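Local atomic coordinates of periplasmic cell division protein (SufI) (Aquifex aeolicus, PDB entry 6SYY), a protein that binds copper ions and probably works as a multicopper oxidase, oxidising its substrates with dioxygen as the likely electron acceptor. Residues Q503-H508 with V521-N526; F431-G436 with V493-P498; Q396-G401 with V439-V444. One frame throughout, in Å; residues are numbered along the deposited sequence.

Contact 1: residues Q503-H508 with V521-N526. With CU (copper (II) ion), chain C.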
loop_
_atom_site.group_PDB
_atom_site.type_symbol
_atom_site.label_atom_id
_atom_site.label_comp_id
_atom_site.label_asym_id
_atom_site.label_seq_id
_atom_site.Cartn_x
_atom_site.Cartn_y
_atom_site.Cartn_z
ATOM N N GLN A 503 -11.250 -20.509 -0.126
ATOM C CA GLN A 503 -10.740 -19.237 0.369
ATOM C C GLN A 503 -11.791 -18.150 0.206
ATOM O O GLN A 503 -12.487 -18.093 -0.811
ATOM C CB GLN A 503 -9.460 -18.835 -0.373
ATOM C CG GLN A 503 -8.332 -19.833 -0.229
ATOM C CD GLN A 503 -7.864 -19.959 1.202
ATOM O OE1 GLN A 503 -7.622 -18.958 1.877
ATOM N NE2 GLN A 503 -7.747 -21.193 1.682
ATOM N N ILE A 504 -11.893 -17.287 1.209
ATOM C CA ILE A 504 -12.784 -16.132 1.177
ATOM C C ILE A 504 -11.909 -14.890 1.161
ATOM O O ILE A 504 -11.246 -14.571 2.155
ATOM C CB ILE A 504 -13.748 -16.114 2.368
ATOM C CG1 ILE A 504 -14.572 -17.401 2.392
ATOM C CG2 ILE A 504 -14.641 -14.891 2.293
ATOM C CD1 ILE A 504 -15.311 -17.679 1.092
ATOM N N TYR A 505 -11.908 -14.185 0.037
ATOM C CA TYR A 505 -11.055 -13.025 -0.144
ATOM C C TYR A 505 -11.910 -11.790 -0.385
ATOM O O TYR A 505 -13.013 -11.874 -0.927
ATOM C CB TYR A 505 -10.082 -13.241 -1.302
ATOM C CG TYR A 505 -8.996 -14.248 -0.999
ATOM C CD1 TYR A 505 -8.299 -14.203 0.206
ATOM C CD2 TYR A 505 -8.668 -15.246 -1.911
ATOM C CE1 TYR A 505 -7.302 -15.117 0.491
ATOM C CE2 TYR A 505 -7.673 -16.166 -1.634
ATOM C CZ TYR A 505 -6.996 -16.098 -0.432
ATOM O OH TYR A 505 -6.004 -17.011 -0.150
ATOM N N LEU A 506 -11.395 -10.643 0.039
ATOM C CA LEU A 506 -12.093 -9.381 -0.134
ATOM C C LEU A 506 -11.804 -8.777 -1.501
ATOM O O LEU A 506 -10.750 -9.013 -2.102
ATOM C CB LEU A 506 -11.687 -8.387 0.951
ATOM C CG LEU A 506 -12.151 -8.711 2.364
ATOM C CD1 LEU A 506 -11.604 -7.677 3.317
ATOM C CD2 LEU A 506 -13.666 -8.742 2.414
ATOM N N LEU A 507 -12.768 -8.006 -1.993
ATOM C CA LEU A 507 -12.579 -7.095 -3.117
ATOM C C LEU A 507 -13.210 -5.775 -2.706
ATOM O O LEU A 507 -14.398 -5.737 -2.369
ATOM C CB LEU A 507 -13.210 -7.640 -4.402
ATOM C CG LEU A 507 -13.104 -6.838 -5.704
ATOM C CD1 LEU A 507 -13.215 -7.768 -6.900
ATOM C CD2 LEU A 507 -14.180 -5.768 -5.798
ATOM N N HIS A 508 -12.421 -4.704 -2.712
ATOM C CA HIS A 508 -12.892 -3.453 -2.137
ATOM C C HIS A 508 -12.079 -2.291 -2.684
ATOM O O HIS A 508 -10.956 -2.459 -3.166
ATOM C CB HIS A 508 -12.816 -3.480 -0.602
ATOM C CG HIS A 508 -11.420 -3.527 -0.059
ATOM N ND1 HIS A 508 -10.756 -2.401 0.382
ATOM C CD2 HIS A 508 -10.564 -4.561 0.117
ATOM C CE1 HIS A 508 -9.550 -2.741 0.803
ATOM N NE2 HIS A 508 -9.408 -4.046 0.652
ATOM N N VAL A 521 -16.757 -6.353 -0.914
ATOM C CA VAL A 521 -17.478 -7.615 -1.056
ATOM C C VAL A 521 -16.500 -8.765 -0.844
ATOM O O VAL A 521 -15.282 -8.585 -0.841
ATOM C CB VAL A 521 -18.162 -7.766 -2.435
ATOM C CG1 VAL A 521 -19.267 -6.745 -2.615
ATOM C CG2 VAL A 521 -17.134 -7.662 -3.553
ATOM N N ASN A 522 -17.056 -9.960 -0.667
ATOM C CA ASN A 522 -16.276 -11.187 -0.692
ATOM C C ASN A 522 -16.318 -11.791 -2.088
ATOM O O ASN A 522 -17.283 -11.615 -2.835
ATOM C CB ASN A 522 -16.814 -12.227 0.298
ATOM C CG ASN A 522 -16.774 -11.766 1.743
ATOM O OD1 ASN A 522 -15.822 -11.128 2.187
ATOM N ND2 ASN A 522 -17.814 -12.108 2.492
ATOM N N TYR A 523 -15.260 -12.514 -2.434
ATOM C CA TYR A 523 -15.323 -13.501 -3.498
ATOM C C TYR A 523 -14.677 -14.778 -2.977
ATOM O O TYR A 523 -13.992 -14.775 -1.950
ATOM C CB TYR A 523 -14.664 -13.015 -4.806
ATOM C CG TYR A 523 -13.155 -12.970 -4.796
ATOM C CD1 TYR A 523 -12.409 -14.002 -5.351
ATOM C CD2 TYR A 523 -12.474 -11.892 -4.248
ATOM C CE1 TYR A 523 -11.024 -13.968 -5.351
ATOM C CE2 TYR A 523 -11.087 -11.845 -4.245
ATOM C CZ TYR A 523 -10.368 -12.889 -4.798
ATOM O OH TYR A 523 -8.991 -12.859 -4.808
ATOM N N ARG A 524 -14.931 -15.880 -3.674
ATOM C CA ARG A 524 -14.553 -17.200 -3.191
ATOM C C ARG A 524 -13.709 -17.915 -4.234
ATOM O O ARG A 524 -13.996 -17.842 -5.431
ATOM C CB ARG A 524 -15.794 -18.033 -2.859
ATOM C CG ARG A 524 -15.511 -19.388 -2.240
ATOM C CD ARG A 524 -16.815 -20.165 -2.070
ATOM N NE ARG A 524 -16.593 -21.583 -1.800
ATOM C CZ ARG A 524 -16.952 -22.196 -0.678
ATOM N NH1 ARG A 524 -17.562 -21.516 0.285
ATOM N NH2 ARG A 524 -16.708 -23.490 -0.522
ATOM N N VAL A 525 -12.665 -18.599 -3.774
ATOM C CA VAL A 525 -11.882 -19.506 -4.608
ATOM C C VAL A 525 -11.872 -20.863 -3.919
ATOM O O VAL A 525 -11.438 -20.970 -2.766
ATOM C CB VAL A 525 -10.444 -19.014 -4.838
ATOM C CG1 VAL A 525 -9.737 -19.928 -5.834
ATOM C CG2 VAL A 525 -10.438 -17.569 -5.314
ATOM N N ASN A 526 -12.336 -21.895 -4.620
ATOM C CA ASN A 526 -12.469 -23.209 -4.011
ATOM C C ASN A 526 -11.101 -23.870 -3.851
ATOM O O ASN A 526 -10.071 -23.355 -4.299
ATOM C CB ASN A 526 -13.411 -24.082 -4.837
ATOM C CG ASN A 526 -14.829 -23.541 -4.854
ATOM O OD1 ASN A 526 -15.363 -23.141 -3.818
ATOM N ND2 ASN A 526 -15.436 -23.504 -6.034
HETATM CU CU CU C . -8.205 -4.958 2.280
#

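Contact 2: residues F431-G436 with V493-P498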
loop_
_atom_site.group_PDB
_atom_site.type_symbol
_atom_site.label_atom_id
_atom_site.label_comp_id
_atom_site.label_asym_id
_atom_site.label_seq_id
_atom_site.Cartn_x
_atom_site.Cartn_y
_atom_site.Cartn_z
ATOM N N PHE A 431 -18.835 -13.466 -6.409
ATOM C CA PHE A 431 -18.630 -14.475 -7.431
ATOM C C PHE A 431 -17.712 -15.541 -6.857
ATOM O O PHE A 431 -17.034 -15.329 -5.847
ATOM C CB PHE A 431 -18.043 -13.880 -8.721
ATOM C CG PHE A 431 -16.676 -13.283 -8.548
ATOM C CD1 PHE A 431 -16.527 -11.958 -8.176
ATOM C CD2 PHE A 431 -15.539 -14.046 -8.757
ATOM C CE1 PHE A 431 -15.275 -11.406 -8.010
ATOM C CE2 PHE A 431 -14.281 -13.500 -8.590
ATOM C CZ PHE A 431 -14.150 -12.177 -8.218
ATOM N N GLU A 432 -17.693 -16.692 -7.519
ATOM C CA GLU A 432 -16.941 -17.849 -7.065
ATOM C C GLU A 432 -16.129 -18.403 -8.224
ATOM O O GLU A 432 -16.600 -18.424 -9.365
ATOM C CB GLU A 432 -17.884 -18.919 -6.504
ATOM C CG GLU A 432 -17.206 -20.170 -5.988
ATOM C CD GLU A 432 -18.192 -21.122 -5.344
ATOM O OE1 GLU A 432 -19.318 -20.684 -5.030
ATOM O OE2 GLU A 432 -17.846 -22.305 -5.155
ATOM N N GLN A 433 -14.907 -18.843 -7.931
ATOM C CA GLN A 433 -14.021 -19.426 -8.927
ATOM C C GLN A 433 -13.442 -20.731 -8.395
ATOM O O GLN A 433 -13.390 -20.968 -7.185
ATOM C CB GLN A 433 -12.880 -18.464 -9.305
ATOM C CG GLN A 433 -13.339 -17.102 -9.798
ATOM C CD GLN A 433 -14.078 -17.174 -11.122
ATOM O OE1 GLN A 433 -13.993 -18.170 -11.842
ATOM N NE2 GLN A 433 -14.809 -16.115 -11.446
ATOM N N ASN A 434 -13.013 -21.584 -9.317
ATOM C CA ASN A 434 -12.286 -22.786 -8.953
ATOM C C ASN A 434 -10.800 -22.478 -8.852
ATOM O O ASN A 434 -10.286 -21.588 -9.535
ATOM C CB ASN A 434 -12.519 -23.896 -9.975
ATOM C CG ASN A 434 -13.885 -24.516 -9.851
ATOM O OD1 ASN A 434 -14.407 -24.667 -8.747
ATOM N ND2 ASN A 434 -14.479 -24.879 -10.983
ATOM N N ASN A 435 -10.114 -23.220 -7.985
ATOM C CA ASN A 435 -8.677 -23.043 -7.823
ATOM C C ASN A 435 -7.970 -23.268 -9.154
ATOM O O ASN A 435 -8.183 -24.282 -9.825
ATOM C CB ASN A 435 -8.147 -24.007 -6.762
ATOM C CG ASN A 435 -6.717 -23.704 -6.360
ATOM O OD1 ASN A 435 -6.129 -22.717 -6.804
ATOM N ND2 ASN A 435 -6.151 -24.548 -5.504
ATOM N N GLY A 436 -7.138 -22.306 -9.545
ATOM C CA GLY A 436 -6.453 -22.356 -10.816
ATOM C C GLY A 436 -7.138 -21.619 -11.947
ATOM O O GLY A 436 -6.555 -21.512 -13.033
ATOM N N VAL A 493 -6.162 -12.170 -13.403
ATOM C CA VAL A 493 -5.847 -12.800 -12.124
ATOM C C VAL A 493 -5.731 -14.302 -12.338
ATOM O O VAL A 493 -6.679 -14.941 -12.814
ATOM C CB VAL A 493 -6.906 -12.497 -11.052
ATOM C CG1 VAL A 493 -6.312 -12.675 -9.657
ATOM C CG2 VAL A 493 -7.476 -11.100 -11.232
ATOM N N ASP A 494 -4.577 -14.864 -11.989
ATOM C CA ASP A 494 -4.408 -16.313 -11.924
ATOM C C ASP A 494 -4.721 -16.731 -10.495
ATOM O O ASP A 494 -3.898 -16.567 -9.591
ATOM C CB ASP A 494 -2.999 -16.724 -12.338
ATOM C CG ASP A 494 -2.783 -18.233 -12.277
ATOM O OD1 ASP A 494 -3.735 -18.974 -11.942
ATOM O OD2 ASP A 494 -1.654 -18.681 -12.565
ATOM N N MET A 495 -5.915 -17.279 -10.289
ATOM C CA MET A 495 -6.392 -17.598 -8.946
ATOM C C MET A 495 -6.012 -19.030 -8.562
ATOM O O MET A 495 -6.852 -19.905 -8.348
ATOM C CB MET A 495 -7.895 -17.364 -8.855
ATOM C CG MET A 495 -8.289 -15.905 -9.064
ATOM S SD MET A 495 -10.022 -15.556 -8.699
ATOM C CE MET A 495 -10.034 -13.771 -8.847
ATOM N N SER A 496 -4.702 -19.249 -8.474
ATOM C CA SER A 496 -4.130 -20.527 -8.077
ATOM C C SER A 496 -3.545 -20.398 -6.673
ATOM O O SER A 496 -2.734 -19.502 -6.416
ATOM C CB SER A 496 -3.058 -20.967 -9.079
ATOM O OG SER A 496 -2.663 -22.310 -8.865
ATOM N N HIS A 497 -3.965 -21.278 -5.766
ATOM C CA HIS A 497 -3.514 -21.233 -4.381
ATOM C C HIS A 497 -3.164 -22.634 -3.900
ATOM O O HIS A 497 -3.773 -23.618 -4.338
ATOM C CB HIS A 497 -4.575 -20.616 -3.454
ATOM C CG HIS A 497 -5.804 -21.456 -3.286
ATOM N ND1 HIS A 497 -5.862 -22.531 -2.426
ATOM C CD2 HIS A 497 -7.026 -21.372 -3.864
ATOM C CE1 HIS A 497 -7.064 -23.076 -2.483
ATOM N NE2 HIS A 497 -7.790 -22.392 -3.349
ATOM N N PRO A 498 -2.190 -22.752 -2.992
ATOM C CA PRO A 498 -1.715 -24.080 -2.578
ATOM C C PRO A 498 -2.382 -24.634 -1.328
ATOM O O PRO A 498 -1.803 -25.492 -0.653
ATOM C CB PRO A 498 -0.227 -23.831 -2.325
ATOM C CG PRO A 498 -0.207 -22.433 -1.783
ATOM C CD PRO A 498 -1.297 -21.679 -2.516
#

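Contact 3: residues Q396-G401 with V439-V444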
loop_
_atom_site.group_PDB
_atom_site.type_symbol
_atom_site.label_atom_id
_atom_site.label_comp_id
_atom_site.label_asym_id
_atom_site.label_seq_id
_atom_site.Cartn_x
_atom_site.Cartn_y
_atom_site.Cartn_z
ATOM N N GLN A 396 -15.155 -11.441 -15.413
ATOM C CA GLN A 396 -15.987 -11.013 -14.297
ATOM C C GLN A 396 -16.059 -9.494 -14.360
ATOM O O GLN A 396 -15.055 -8.815 -14.121
ATOM C CB GLN A 396 -15.403 -11.495 -12.968
ATOM C CG GLN A 396 -16.433 -11.769 -11.896
ATOM C CD GLN A 396 -17.403 -12.859 -12.293
ATOM O OE1 GLN A 396 -17.059 -14.042 -12.301
ATOM N NE2 GLN A 396 -18.627 -12.466 -12.629
ATOM N N ARG A 397 -17.227 -8.958 -14.706
ATOM C CA ARG A 397 -17.394 -7.514 -14.821
ATOM C C ARG A 397 -17.821 -6.938 -13.478
ATOM O O ARG A 397 -18.857 -7.326 -12.926
ATOM C CB ARG A 397 -18.408 -7.144 -15.899
ATOM C CG ARG A 397 -18.675 -5.649 -15.954
ATOM C CD ARG A 397 -19.438 -5.278 -17.195
ATOM N NE ARG A 397 -20.675 -6.039 -17.310
ATOM C CZ ARG A 397 -21.385 -6.129 -18.428
ATOM N NH1 ARG A 397 -20.967 -5.508 -19.522
ATOM N NH2 ARG A 397 -22.505 -6.841 -18.453
ATOM N N ILE A 398 -17.024 -6.006 -12.970
ATOM C CA ILE A 398 -17.234 -5.373 -11.676
ATOM C C ILE A 398 -17.583 -3.917 -11.944
ATOM O O ILE A 398 -16.710 -3.113 -12.293
ATOM C CB ILE A 398 -15.991 -5.495 -10.782
ATOM C CG1 ILE A 398 -15.641 -6.964 -10.557
ATOM C CG2 ILE A 398 -16.208 -4.777 -9.462
ATOM C CD1 ILE A 398 -16.768 -7.772 -9.969
ATOM N N THR A 399 -18.853 -3.568 -11.791
ATOM C CA THR A 399 -19.320 -2.219 -12.075
ATOM C C THR A 399 -19.361 -1.411 -10.785
ATOM O O THR A 399 -20.028 -1.801 -9.818
ATOM C CB THR A 399 -20.695 -2.237 -12.732
ATOM O OG1 THR A 399 -20.611 -2.930 -13.983
ATOM C CG2 THR A 399 -21.170 -0.816 -12.969
ATOM N N LEU A 400 -18.644 -0.290 -10.778
ATOM C CA LEU A 400 -18.640 0.636 -9.653
ATOM C C LEU A 400 -19.725 1.678 -9.893
ATOM O O LEU A 400 -19.589 2.536 -10.771
ATOM C CB LEU A 400 -17.276 1.303 -9.496
ATOM C CG LEU A 400 -16.029 0.434 -9.654
ATOM C CD1 LEU A 400 -14.772 1.259 -9.411
ATOM C CD2 LEU A 400 -16.083 -0.766 -8.726
ATOM N N GLY A 401 -20.807 1.602 -9.121
ATOM C CA GLY A 401 -21.870 2.575 -9.184
ATOM C C GLY A 401 -21.987 3.337 -7.877
ATOM O O GLY A 401 -21.194 3.162 -6.949
ATOM N N VAL A 439 -8.990 -15.475 -14.472
ATOM C CA VAL A 439 -10.142 -14.586 -14.554
ATOM C C VAL A 439 -9.666 -13.223 -15.027
ATOM O O VAL A 439 -8.661 -12.701 -14.531
ATOM C CB VAL A 439 -10.865 -14.460 -13.199
ATOM C CG1 VAL A 439 -12.099 -13.578 -13.337
ATOM C CG2 VAL A 439 -11.239 -15.832 -12.667
ATOM N N ILE A 440 -10.376 -12.656 -15.994
ATOM C CA ILE A 440 -10.221 -11.256 -16.362
ATOM C C ILE A 440 -11.278 -10.469 -15.607
ATOM O O ILE A 440 -12.480 -10.674 -15.810
ATOM C CB ILE A 440 -10.353 -11.045 -17.877
ATOM C CG1 ILE A 440 -9.229 -11.772 -18.619
ATOM C CG2 ILE A 440 -10.348 -9.557 -18.207
ATOM C CD1 ILE A 440 -9.301 -11.623 -20.126
ATOM N N ILE A 441 -10.844 -9.585 -14.722
ATOM C CA ILE A 441 -11.753 -8.705 -14.006
ATOM C C ILE A 441 -11.817 -7.382 -14.752
ATOM O O ILE A 441 -10.786 -6.832 -15.156
ATOM C CB ILE A 441 -11.315 -8.511 -12.546
ATOM C CG1 ILE A 441 -11.452 -9.828 -11.782
ATOM C CG2 ILE A 441 -12.145 -7.428 -11.879
ATOM C CD1 ILE A 441 -11.200 -9.694 -10.295
ATOM N N GLU A 442 -13.030 -6.882 -14.943
ATOM C CA GLU A 442 -13.294 -5.695 -15.745
ATOM C C GLU A 442 -13.976 -4.674 -14.844
ATOM O O GLU A 442 -15.195 -4.725 -14.646
ATOM C CB GLU A 442 -14.158 -6.049 -16.953
ATOM C CG GLU A 442 -14.442 -4.895 -17.881
ATOM C CD GLU A 442 -15.199 -5.339 -19.106
ATOM O OE1 GLU A 442 -15.464 -6.556 -19.218
ATOM O OE2 GLU A 442 -15.524 -4.477 -19.950
ATOM N N TYR A 443 -13.189 -3.762 -14.286
ATOM C CA TYR A 443 -13.744 -2.677 -13.496
ATOM C C TYR A 443 -14.346 -1.632 -14.424
ATOM O O TYR A 443 -13.684 -1.164 -15.355
ATOM C CB TYR A 443 -12.670 -2.043 -12.618
ATOM C CG TYR A 443 -12.173 -2.927 -11.499
ATOM C CD1 TYR A 443 -13.030 -3.351 -10.494
ATOM C CD2 TYR A 443 -10.842 -3.315 -11.432
ATOM C CE1 TYR A 443 -12.579 -4.153 -9.458
ATOM C CE2 TYR A 443 -10.381 -4.114 -10.402
ATOM C CZ TYR A 443 -11.256 -4.530 -9.417
ATOM O OH TYR A 443 -10.806 -5.325 -8.389
ATOM N N VAL A 444 -15.603 -1.274 -14.175
ATOM C CA VAL A 444 -16.302 -0.247 -14.939
ATOM C C VAL A 444 -16.775 0.806 -13.949
ATOM O O VAL A 444 -17.731 0.575 -13.198
ATOM C CB VAL A 444 -17.481 -0.821 -15.736
ATOM C CG1 VAL A 444 -18.121 0.265 -16.579
ATOM C CG2 VAL A 444 -17.025 -1.980 -16.610
#

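Contact 1: residues Q503-H508 with V521-N526
The carbonyl oxygen of Tyr505 is gripped from two directions by the facing strand: the backbone N of Tyr523 donates to it at 2.8 Å, and the CA-H of Asn522 points at it with CA 3.3 Å from that oxygen. Tyr523 N accounts for one of six antiparallel backbone bonds, two at each of the hydrogen-bonded pairs Gln503-Val525, Tyr505-Tyr523 and Leu507-Val521. On the face carrying these pairs, Tyr523 has CG between its own backbone N and carbonyl carbon (chi1 74°), and its ring leans over the neighbouring strand until CE2 lies 3.4 Å from CB of Tyr505. The two tyrosine rings are oblique, planes 50° apart, and Leu506 O sits in the plane of the Tyr523 ring at its edge. Both hydroxyls are satisfied outside the pair, Tyr505 OH with Ala124 O and Tyr523 OH with His456 O. On the opposite face CD2 of Leu506 lies beside OD1 of Asn522, whose amide is held by His131 NE2 at OD1 and by Tyr133 OH at ND2. Near the C-terminal end of strand 503-509, His508 binds copper through NE2 at 2.2 Å, together with His161 and His456, an arrangement typical of the trinuclear copper site of multicopper oxidases.

Contact 2: residues F431-G436 with V493-P498
Asn435 lays its side chain flat over the imidazole of His497 and clasps the backbone of that same residue. Its CB starts beyond the rim on the NE2 side, 3.8 Å from NE2 of His497. CG, anti to the backbone N (chi1 -169°), comes to 3.4 Å from CD2 of the ring. From there the amide divides its work. OD1 accepts the backbone N-H of His497 at 2.8 Å, while ND2 donates to the carbonyl O of His497, also at 2.8 Å and in the plane of that carbonyl. ND2 rides over the centre of the imidazole as well, and the amide and ring planes are only 4° apart, so this is a true stack. Two bonds to one residue fix the rotation of the amide and leave little doubt about which end is oxygen and which nitrogen. On the ring side, His497 NE2 bonds Asn526 O and ND1 pairs with Tyr499 N, which holds the imidazole beneath the amide.

One residue on, the N of Gly436 donates to Met495 O at 2.7 Å, approaching from above the carbonyl plane; Met495 is the centre of an inverse gamma turn. The extended Met495 side chain reaches inward, its SD 3.8 Å from CG of Gln433 and its CE at the edge of the Phe431 ring.

Strand 432-433 belongs to one sheet and strand 488-495 to the other, and the contact joins them at an end of the C-terminal beta sandwich characteristic of cupredoxin domains.

Contact 3: residues Q396-G401 with V439-V444
A chi1 of -59° turns CG2 of Ile398 anti to its backbone N, and a chi1 of -69° puts CG of Tyr443 beside its own; together these bring the methyl to the phenol ring. The two side chains then run side by side on one face of a pair of parallel strands within a cupredoxin-like beta sandwich. CG2 of Ile398 lies at the edge of the phenol ring, near its plane and 3.6 Å from CD1. Ile441, two residues earlier on the tyrosine's own strand, places CG2 over one face of that ring, offset toward the rim, and the same methyl touches CG1 of Ile398 at 3.8 Å. An alanine in place of Tyr443 would probably open a gap beside CG2 of Ile398 and uncover the methyl of Ile441 that rests on the ring.

Farther along this side, CD2 of Leu400 comes to 4.4 Å from CD1 of Tyr443. Leu400 also packs on His451, which with Cys509 and His514 holds a copper ion, so this end of the pair borders a metal site.

The reverse face is more polar. Arg397 crosses Val444 through its aliphatic part, with CG 4.1 Å from CG2 of the valine, and its guanidinium and the Glu442 carboxylate stay too far apart for a salt bridge. Beyond strand 394-402, Asn410 pairs its side chain with the backbone of Thr399 and Arg397.

Five backbone bonds alternate between the strands in the parallel pattern. The Glu442 carbonyl oxygen takes the N-H of Ile398 at 2.8 Å from well above its carbonyl plane, and CA of Arg397 approaches the same oxygen at 3.6 Å.

Contacts 1 and 3 lie in the two facing sheets of the C-terminal domain, their centres 14 Å apart, and they meet where Leu507 CD1 packs 3.7 Å from Tyr443 OH. Contact 2 borders both. Asn526 ND2, at the end of contact 1, hydrogen-bonds Glu432 OE2 of contact 2 at 2.8 Å, and Val493 N bonds Val439 O of contact 3 at 2.8 Å. Distance from the metals separates the three: His508 in contact 1 is itself a ligand of the trinuclear cluster around the bound oxygen atom; in contact 3 the Leu400 side chain is about 6 Å from a copper ion, whereas in contact 2 the Met495 side chain stays about 14 Å from one.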